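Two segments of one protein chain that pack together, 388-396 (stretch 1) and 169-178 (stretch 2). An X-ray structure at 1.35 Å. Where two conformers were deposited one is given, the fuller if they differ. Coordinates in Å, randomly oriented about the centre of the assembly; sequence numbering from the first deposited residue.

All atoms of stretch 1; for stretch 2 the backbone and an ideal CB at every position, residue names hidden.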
# COMPACT_ATOMS: atom_id res chain seq x y z
N LEU A 388 -27.08 -28.94 8.36
CA LEU A 388 -26.60 -28.90 6.98
C LEU A 388 -25.29 -29.68 6.98
O LEU A 388 -24.66 -29.79 8.03
CB LEU A 388 -26.31 -27.46 6.53
CG LEU A 388 -27.49 -26.56 6.19
CD1 LEU A 388 -27.00 -25.14 5.95
CD2 LEU A 388 -28.22 -27.07 4.96
N GLN A 389 -24.89 -30.21 5.83
CA GLN A 389 -23.61 -30.91 5.71
C GLN A 389 -22.92 -30.58 4.40
O GLN A 389 -23.58 -30.15 3.44
CB GLN A 389 -23.80 -32.43 5.82
CG GLN A 389 -24.36 -32.86 7.16
CD GLN A 389 -24.46 -34.37 7.37
OE1 GLN A 389 -24.88 -34.81 8.44
NE2 GLN A 389 -24.09 -35.16 6.36
N MET A 390 -21.61 -30.76 4.36
CA MET A 390 -20.86 -30.64 3.10
C MET A 390 -20.58 -32.03 2.54
O MET A 390 -20.53 -33.01 3.28
CB MET A 390 -19.56 -29.87 3.31
CG MET A 390 -19.78 -28.53 3.99
SD MET A 390 -18.40 -27.40 3.93
CE MET A 390 -18.46 -26.86 2.23
N GLY A 391 -20.41 -32.10 1.22
CA GLY A 391 -20.10 -33.36 0.57
C GLY A 391 -18.83 -33.98 1.13
O GLY A 391 -17.88 -33.27 1.46
N GLU A 392 -18.82 -35.30 1.24
CA GLU A 392 -17.67 -35.97 1.84
C GLU A 392 -16.47 -36.10 0.89
O GLU A 392 -15.32 -36.05 1.33
CB GLU A 392 -18.09 -37.35 2.35
CG GLU A 392 -16.98 -38.04 3.11
CD GLU A 392 -17.41 -39.35 3.70
OE1 GLU A 392 -18.49 -39.86 3.33
OE2 GLU A 392 -16.66 -39.87 4.56
N HIS A 393 -16.73 -36.24 -0.41
CA HIS A 393 -15.66 -36.49 -1.37
C HIS A 393 -15.42 -35.31 -2.29
O HIS A 393 -16.33 -34.52 -2.53
CB HIS A 393 -15.98 -37.73 -2.21
CG HIS A 393 -16.33 -38.93 -1.39
ND1 HIS A 393 -15.39 -39.68 -0.72
CD2 HIS A 393 -17.53 -39.52 -1.14
CE1 HIS A 393 -15.99 -40.67 -0.09
NE2 HIS A 393 -17.28 -40.60 -0.33
N PRO A 394 -14.19 -35.18 -2.81
CA PRO A 394 -13.94 -34.08 -3.76
C PRO A 394 -14.82 -34.25 -4.99
O PRO A 394 -15.12 -35.38 -5.38
CB PRO A 394 -12.47 -34.29 -4.15
CG PRO A 394 -11.88 -35.09 -3.06
CD PRO A 394 -12.98 -35.99 -2.58
N VAL A 395 -15.22 -33.13 -5.59
CA VAL A 395 -15.98 -33.15 -6.83
C VAL A 395 -15.14 -33.74 -7.97
O VAL A 395 -13.96 -33.41 -8.11
CB VAL A 395 -16.47 -31.73 -7.21
CG1 VAL A 395 -16.86 -31.64 -8.68
CG2 VAL A 395 -17.62 -31.30 -6.31
N ASP A 396 -15.74 -34.61 -8.78
CA ASP A 396 -15.07 -35.13 -9.96
C ASP A 396 -15.50 -34.23 -11.12
O ASP A 396 -16.67 -33.84 -11.19
CB ASP A 396 -15.49 -36.57 -10.21
CG ASP A 396 -14.70 -37.24 -11.33
OD1 ASP A 396 -14.70 -36.73 -12.47
OD2 ASP A 396 -14.07 -38.28 -11.05
N UNK A 169 -23.32 -26.94 -8.38
CA UNK A 169 -22.86 -28.27 -8.02
C UNK A 169 -22.49 -28.41 -6.56
O UNK A 169 -22.65 -27.47 -5.78
CB UNK A 169 -21.66 -28.65 -8.88
N UNK A 170 -21.98 -29.58 -6.17
CA UNK A 170 -21.72 -29.85 -4.75
C UNK A 170 -20.68 -28.93 -4.13
O UNK A 170 -19.70 -28.52 -4.78
CB UNK A 170 -21.27 -31.30 -4.58
N UNK A 171 -20.91 -28.60 -2.87
CA UNK A 171 -19.89 -28.00 -2.03
C UNK A 171 -19.39 -29.10 -1.10
O UNK A 171 -20.19 -29.80 -0.48
CB UNK A 171 -20.43 -26.80 -1.25
N UNK A 172 -18.08 -29.28 -1.02
CA UNK A 172 -17.52 -30.44 -0.35
C UNK A 172 -16.50 -30.04 0.69
O UNK A 172 -16.11 -28.88 0.76
CB UNK A 172 -16.88 -31.39 -1.37
N UNK A 173 -16.05 -31.02 1.46
CA UNK A 173 -15.03 -30.82 2.47
C UNK A 173 -13.71 -30.33 1.87
O UNK A 173 -12.86 -29.84 2.60
CB UNK A 173 -14.80 -32.12 3.24
N UNK A 174 -13.54 -30.48 0.56
CA UNK A 174 -12.29 -30.11 -0.11
C UNK A 174 -12.42 -28.86 -0.96
O UNK A 174 -11.47 -28.45 -1.61
CB UNK A 174 -11.81 -31.27 -0.99
N UNK A 175 -13.60 -28.24 -0.93
CA UNK A 175 -13.76 -26.94 -1.57
C UNK A 175 -12.78 -25.94 -0.93
O UNK A 175 -12.43 -26.09 0.25
CB UNK A 175 -15.20 -26.45 -1.45
N UNK A 176 -12.30 -24.95 -1.68
CA UNK A 176 -12.73 -24.65 -3.03
C UNK A 176 -12.14 -25.53 -4.12
O UNK A 176 -11.05 -26.09 -3.97
CB UNK A 176 -12.39 -23.19 -3.34
N UNK A 177 -12.88 -25.64 -5.22
CA UNK A 177 -12.41 -26.38 -6.38
C UNK A 177 -12.67 -25.57 -7.65
O UNK A 177 -13.16 -24.43 -7.59
CB UNK A 177 -13.09 -27.75 -6.46
N UNK A 178 -12.33 -26.13 -8.80
CA UNK A 178 -12.44 -25.42 -10.07
C UNK A 178 -13.59 -26.01 -10.88
O UNK A 178 -13.51 -27.15 -11.35
CB UNK A 178 -11.13 -25.50 -10.86

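Position 169 has phi 82°, which by itself favours glycine. An ideal CB would lie 5.5 Å from Val-395 CG2, so stretch 1 asks for little here. The residue is Gly-169.

Position 170 points its CB toward stretch 1, with the ideal CB 4.0 Å from Val-395 CG2. Phi and psi of -63° and 145° allow proline, and a small or medium apolar group would suit the valine. It is Pro-170, whose CB packs 3.9 Å from Val-395 CG2.

Position 171 points sideways. Its backbone O accepts from Gly-391 N at 2.9 Å. The ideal CB is 4.0 Å from Met-390 CE, so an apolar or aromatic group could touch the methionine, and a long one could reach the backbone of Gln-389. It is Tyr-171. Met-390 CE meets the ring edge, 3.9 Å from Tyr-171 CD2. Gln-389 O lies 3.5 Å from Tyr-171 CE2. Water 1 is 3.4 Å from Tyr-171 OH, a weak bond, and accepts from Gln-389 N at 3.1 Å.

Position 172 is bridged to Gly-391, CA to CA 4.0 Å. CA-to-CB points away overall, yet the ideal CB is 3.4 Å from His-393 O and 3.5 Å from Gly-391 O. Room is short, so a compact side chain fits: serine, threonine, alanine or valine. It is Thr-172. Its CG2 touches Val-395 CG2 at 3.7 Å. Thr-172 OG1 accepts from the backbone N of position 174. It also bonds water 2 at 2.7 Å, and that water accepts from Val-395 N at 3.0 Å.

Position 173 sends its backbone N to Gly-391 O at 2.9 Å, completing the two-bond bridge. The ideal CB, sideways, is 3.7 Å from Gly-391 O. Alanine fits, and stretch 1 alone does not rule out something larger. It is Ala-173.

Position 174 points toward stretch 1, its ideal CB 4.3 Å from Pro-394 CG. The proline and the carbonyl of Glu-392 invite a large, flat side chain with a polar tip. It is Tyr-174. Its CD2 lies 3.5 Å from Pro-394 CG, and Glu-392 O approaches the ring edge, 3.2 Å from Tyr-174 CE2. Water 3 joins Tyr-174 OH (2.7 Å) to Glu-392 O (3.0 Å).

Position 175 closes the type I turn begun at Thr-172; a small polar residue suits. Ser-175 OG accepts from Thr-172 N at 3.1 Å.

Position 176 is out of reach and follows a cis peptide bond: Gly-176.

Position 177 points toward Val-395, so apolar or aromatic groups fit. His-177 lays a ring face under Val-395 CB, 4.1 Å from the ring centroid.

Position 178 is out of reach: Gln-178, hydrogen-bonded elsewhere.

Stretch 2 169-178: GPYTAYSGHQ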
# COMPACT_ATOMS: atom_id res chain seq x y z
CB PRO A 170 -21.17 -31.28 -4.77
CG PRO A 170 -21.75 -31.89 -6.01
CD PRO A 170 -21.73 -30.76 -7.01
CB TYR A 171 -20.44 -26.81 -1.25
CG TYR A 171 -21.82 -26.99 -0.66
CD1 TYR A 171 -22.95 -26.73 -1.42
CD2 TYR A 171 -21.99 -27.36 0.67
CE1 TYR A 171 -24.22 -26.88 -0.88
CE2 TYR A 171 -23.25 -27.50 1.21
CZ TYR A 171 -24.36 -27.26 0.43
OH TYR A 171 -25.63 -27.39 0.96
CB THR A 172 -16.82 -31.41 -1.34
OG1 THR A 172 -15.48 -30.96 -1.58
CG2 THR A 172 -17.59 -31.53 -2.65
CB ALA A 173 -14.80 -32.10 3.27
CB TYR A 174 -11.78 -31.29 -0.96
CG TYR A 174 -11.61 -32.53 -0.10
CD1 TYR A 174 -10.48 -32.71 0.67
CD2 TYR A 174 -12.61 -33.49 -0.04
CE1 TYR A 174 -10.34 -33.83 1.49
CE2 TYR A 174 -12.48 -34.61 0.76
CZ TYR A 174 -11.34 -34.78 1.52
OH TYR A 174 -11.21 -35.89 2.32
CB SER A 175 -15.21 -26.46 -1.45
OG SER A 175 -16.07 -27.29 -2.21
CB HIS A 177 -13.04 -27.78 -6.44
CG HIS A 177 -14.54 -27.76 -6.42
ND1 HIS A 177 -15.27 -28.10 -5.30
CD2 HIS A 177 -15.44 -27.42 -7.37
CE1 HIS A 177 -16.56 -27.99 -5.56
NE2 HIS A 177 -16.69 -27.58 -6.81
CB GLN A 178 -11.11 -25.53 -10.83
CG GLN A 178 -11.06 -24.78 -12.17
CD GLN A 178 -10.72 -23.29 -12.05
OE1 GLN A 178 -11.28 -22.47 -12.79
NE2 GLN A 178 -9.77 -22.94 -11.18
O HOH W 1 -26.67 -29.67 3.33
O HOH W 2 -14.52 -30.57 -4.10
O HOH W 3 -13.02 -37.86 1.73
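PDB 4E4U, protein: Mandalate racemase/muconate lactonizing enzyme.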